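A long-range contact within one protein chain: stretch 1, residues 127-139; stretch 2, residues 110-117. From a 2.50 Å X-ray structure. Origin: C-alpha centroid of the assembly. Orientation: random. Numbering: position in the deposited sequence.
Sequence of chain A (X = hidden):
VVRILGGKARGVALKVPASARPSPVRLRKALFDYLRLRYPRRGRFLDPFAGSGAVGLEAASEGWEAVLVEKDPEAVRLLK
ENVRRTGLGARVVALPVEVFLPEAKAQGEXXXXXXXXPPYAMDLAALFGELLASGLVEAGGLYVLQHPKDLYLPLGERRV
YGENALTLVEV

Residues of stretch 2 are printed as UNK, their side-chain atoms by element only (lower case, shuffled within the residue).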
# COMPACT_ATOMS: atom_id res chain seq x y z
N LEU A 127 7.47 11.58 -5.66
CA LEU A 127 6.82 10.92 -4.52
C LEU A 127 7.58 9.66 -4.11
O LEU A 127 7.86 9.46 -2.93
CB LEU A 127 5.35 10.59 -4.83
CG LEU A 127 4.40 11.79 -4.81
CD1 LEU A 127 2.99 11.32 -5.06
CD2 LEU A 127 4.47 12.49 -3.45
N PHE A 128 7.92 8.82 -5.08
CA PHE A 128 8.66 7.59 -4.79
C PHE A 128 10.00 7.97 -4.18
O PHE A 128 10.47 7.33 -3.24
CB PHE A 128 8.89 6.77 -6.06
CG PHE A 128 7.62 6.23 -6.67
CD1 PHE A 128 7.54 6.01 -8.05
CD2 PHE A 128 6.53 5.92 -5.89
CE1 PHE A 128 6.39 5.48 -8.62
CE2 PHE A 128 5.37 5.40 -6.45
CZ PHE A 128 5.30 5.18 -7.81
N GLY A 129 10.62 9.02 -4.73
CA GLY A 129 11.90 9.48 -4.24
C GLY A 129 11.83 9.83 -2.77
O GLY A 129 12.73 9.49 -2.01
N GLU A 130 10.76 10.50 -2.37
CA GLU A 130 10.56 10.88 -0.98
C GLU A 130 10.40 9.65 -0.08
O GLU A 130 10.96 9.59 1.01
CB GLU A 130 9.33 11.78 -0.85
CG GLU A 130 9.52 13.16 -1.47
CD GLU A 130 10.44 14.05 -0.64
OE1 GLU A 130 10.86 15.11 -1.17
OE2 GLU A 130 10.75 13.72 0.53
N LEU A 131 9.63 8.67 -0.55
CA LEU A 131 9.41 7.46 0.23
C LEU A 131 10.75 6.75 0.41
O LEU A 131 11.14 6.39 1.52
CB LEU A 131 8.45 6.52 -0.51
CG LEU A 131 7.62 5.52 0.29
CD1 LEU A 131 7.26 4.36 -0.62
CD2 LEU A 131 8.37 5.01 1.51
N LEU A 132 11.47 6.56 -0.70
CA LEU A 132 12.77 5.90 -0.67
C LEU A 132 13.75 6.60 0.26
O LEU A 132 14.55 5.94 0.92
CB LEU A 132 13.34 5.83 -2.09
CG LEU A 132 12.37 5.17 -3.08
CD1 LEU A 132 12.76 5.49 -4.51
CD2 LEU A 132 12.34 3.68 -2.84
N ALA A 133 13.69 7.92 0.32
CA ALA A 133 14.60 8.70 1.17
C ALA A 133 14.26 8.63 2.66
O ALA A 133 15.14 8.81 3.50
CB ALA A 133 14.62 10.15 0.71
N SER A 134 12.99 8.39 2.97
CA SER A 134 12.54 8.31 4.36
C SER A 134 13.30 7.24 5.13
O SER A 134 13.46 7.34 6.34
CB SER A 134 11.04 7.99 4.44
OG SER A 134 10.80 6.61 4.24
N GLY A 135 13.75 6.21 4.42
CA GLY A 135 14.47 5.13 5.07
C GLY A 135 13.63 4.39 6.09
O GLY A 135 14.16 3.87 7.06
N LEU A 136 12.32 4.31 5.87
CA LEU A 136 11.43 3.64 6.81
C LEU A 136 11.38 2.11 6.76
O LEU A 136 10.92 1.47 7.70
CB LEU A 136 10.01 4.18 6.67
CG LEU A 136 9.80 5.68 6.95
CD1 LEU A 136 8.34 6.03 6.71
CD2 LEU A 136 10.21 6.00 8.40
N VAL A 137 11.86 1.51 5.67
CA VAL A 137 11.87 0.05 5.54
C VAL A 137 13.17 -0.55 6.06
O VAL A 137 14.26 -0.16 5.67
CB VAL A 137 11.68 -0.40 4.07
CG1 VAL A 137 11.81 -1.91 3.97
CG2 VAL A 137 10.30 0.04 3.56
N GLU A 138 13.03 -1.52 6.95
CA GLU A 138 14.15 -2.22 7.57
C GLU A 138 14.96 -3.00 6.54
O GLU A 138 14.46 -3.32 5.46
CB GLU A 138 13.62 -3.19 8.61
CG GLU A 138 12.97 -4.41 7.98
CD GLU A 138 12.18 -5.24 8.97
OE1 GLU A 138 11.72 -6.34 8.57
OE2 GLU A 138 12.01 -4.80 10.13
N ALA A 139 16.20 -3.31 6.89
CA ALA A 139 17.05 -4.09 5.99
C ALA A 139 16.31 -5.38 5.67
O ALA A 139 15.70 -5.99 6.55
CB ALA A 139 18.37 -4.41 6.67
N UNK A 110 9.37 1.70 11.78
CA UNK A 110 9.96 0.86 10.76
C UNK A 110 9.01 -0.21 10.25
O UNK A 110 8.15 -0.71 10.98
c UNK A 110 14.18 3.55 11.00
c UNK A 110 11.28 0.25 11.25
c UNK A 110 12.46 1.00 10.67
n UNK A 110 14.48 2.27 11.23
n UNK A 110 15.13 4.39 10.62
n UNK A 110 12.94 3.99 11.17
c UNK A 110 13.52 1.26 11.69
N UNK A 111 9.17 -0.55 8.98
CA UNK A 111 8.31 -1.52 8.32
C UNK A 111 9.09 -2.48 7.46
O UNK A 111 10.21 -2.19 7.04
c UNK A 111 5.12 2.30 9.42
c UNK A 111 4.55 1.05 9.23
c UNK A 111 7.31 -0.80 7.42
c UNK A 111 5.26 0.05 8.58
c UNK A 111 7.10 1.54 8.30
c UNK A 111 6.40 2.55 8.95
c UNK A 111 6.54 0.29 8.11
N UNK A 112 8.48 -3.62 7.18
CA UNK A 112 9.10 -4.63 6.34
C UNK A 112 8.76 -4.34 4.87
O UNK A 112 9.56 -4.60 3.97
c UNK A 112 9.17 -7.09 5.84
c UNK A 112 8.59 -6.01 6.74
o UNK A 112 8.98 -6.25 8.10
N UNK A 113 7.57 -3.79 4.64
CA UNK A 113 7.13 -3.47 3.29
C UNK A 113 6.41 -2.13 3.26
O UNK A 113 5.64 -1.80 4.16
c UNK A 113 6.83 -5.87 2.67
c UNK A 113 6.15 -4.52 2.75
c UNK A 113 5.64 -4.09 1.38
N UNK A 114 6.69 -1.35 2.22
CA UNK A 114 6.04 -0.06 2.06
C UNK A 114 5.53 -0.00 0.63
O UNK A 114 6.31 0.12 -0.31
c UNK A 114 7.03 1.07 2.33
N UNK A 115 4.21 -0.12 0.48
CA UNK A 115 3.55 -0.10 -0.82
C UNK A 115 2.94 1.26 -1.09
O UNK A 115 2.21 1.80 -0.26
c UNK A 115 0.98 -1.72 -4.36
c UNK A 115 2.46 -1.17 -0.89
c UNK A 115 -0.33 -0.04 -3.25
c UNK A 115 1.56 -1.06 -2.10
c UNK A 115 -0.08 -0.82 -4.37
c UNK A 115 1.79 -1.83 -3.23
c UNK A 115 0.49 -0.16 -2.12
N UNK A 116 3.21 1.80 -2.27
CA UNK A 116 2.67 3.10 -2.63
C UNK A 116 2.04 3.13 -4.02
O UNK A 116 2.71 2.88 -5.02
c UNK A 116 3.35 5.53 -2.97
c UNK A 116 3.77 4.15 -2.52
se UNK A 116 4.69 6.85 -2.53
c UNK A 116 3.95 7.39 -0.85
N UNK A 117 0.75 3.43 -4.07
CA UNK A 117 0.03 3.52 -5.33
C UNK A 117 -0.73 4.85 -5.35
O UNK A 117 -1.96 4.89 -5.24
c UNK A 117 -0.94 2.35 -5.47

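Position 110 carries seven side-chain atoms: three carbons in a row, a nitrogen, then a carbon bearing two more nitrogens. That end is a guanidinium group, and G135 O lies over one face of it. The residue is arginine, R110. Its NH2 is 3.7 Å from G135 O, and its CA makes a CA-H...O contact of 3.3 Å with L136 O.

Position 111 has one carbon followed by a ring of six carbons. This is phenylalanine, F111. L136 O sits at the ring edge, and CD2 of F111 is 4.3 Å from CB of L136. F111 N donates to L136 O at 3.0 Å, and E138 N donates to F111 O at 2.9 Å. These two bonds enclose V137, which pairs with F111 in a parallel bridge, both side chains on the same face of the sheet.

Position 112 has three side-chain atoms: a carbon carrying one oxygen and one carbon. The oxygen lies 2.8 Å from OE1 of E138. A branched CB with one hydroxyl means threonine, T112. Its OG1 donates a hydrogen bond to E138 OE1.

Position 113 has three carbons, one carrying the other two. This is valine, V113. Its CB points away from stretch 1, and its side chain makes no contact with it.

Position 114 has a single carbon, so it is alanine, A114. CB points toward stretch 1, 3.6 Å from CG2 of V137 and 4.2 Å from CD2 of L131.

Position 115 has one carbon and a six-carbon ring, again without oxygen: F115. Its CB points away, and it makes no contact here.

Position 116 has an unbranched chain of two carbons, a selenium and a terminal carbon. This is selenomethionine, M116. SE is 3.9 Å from CD2 of F128 and lies at the edge of that ring. CB of M116 is 4.0 Å from CD1 of L131.

Position 117 has one carbon, CB, pointing away. It is alanine, A117, and makes no contact.

The contact has two parts. At one end, backbone hydrogen bonds pair V137 with F111, and the T112 to E138 bond adds a polar side-chain link beside them. At the other, helix 127-134 runs nearly antiparallel to strand 113-116, at 168°. Alternation along the strand turns A114 and M116 toward stretch 1 while V113 and F115 point away. L131 reaches both inward residues, and M116 extends to L127 and F128, so this part is held by apolar packing.

Stretch 2, residues 110-117: RFTVAFMA
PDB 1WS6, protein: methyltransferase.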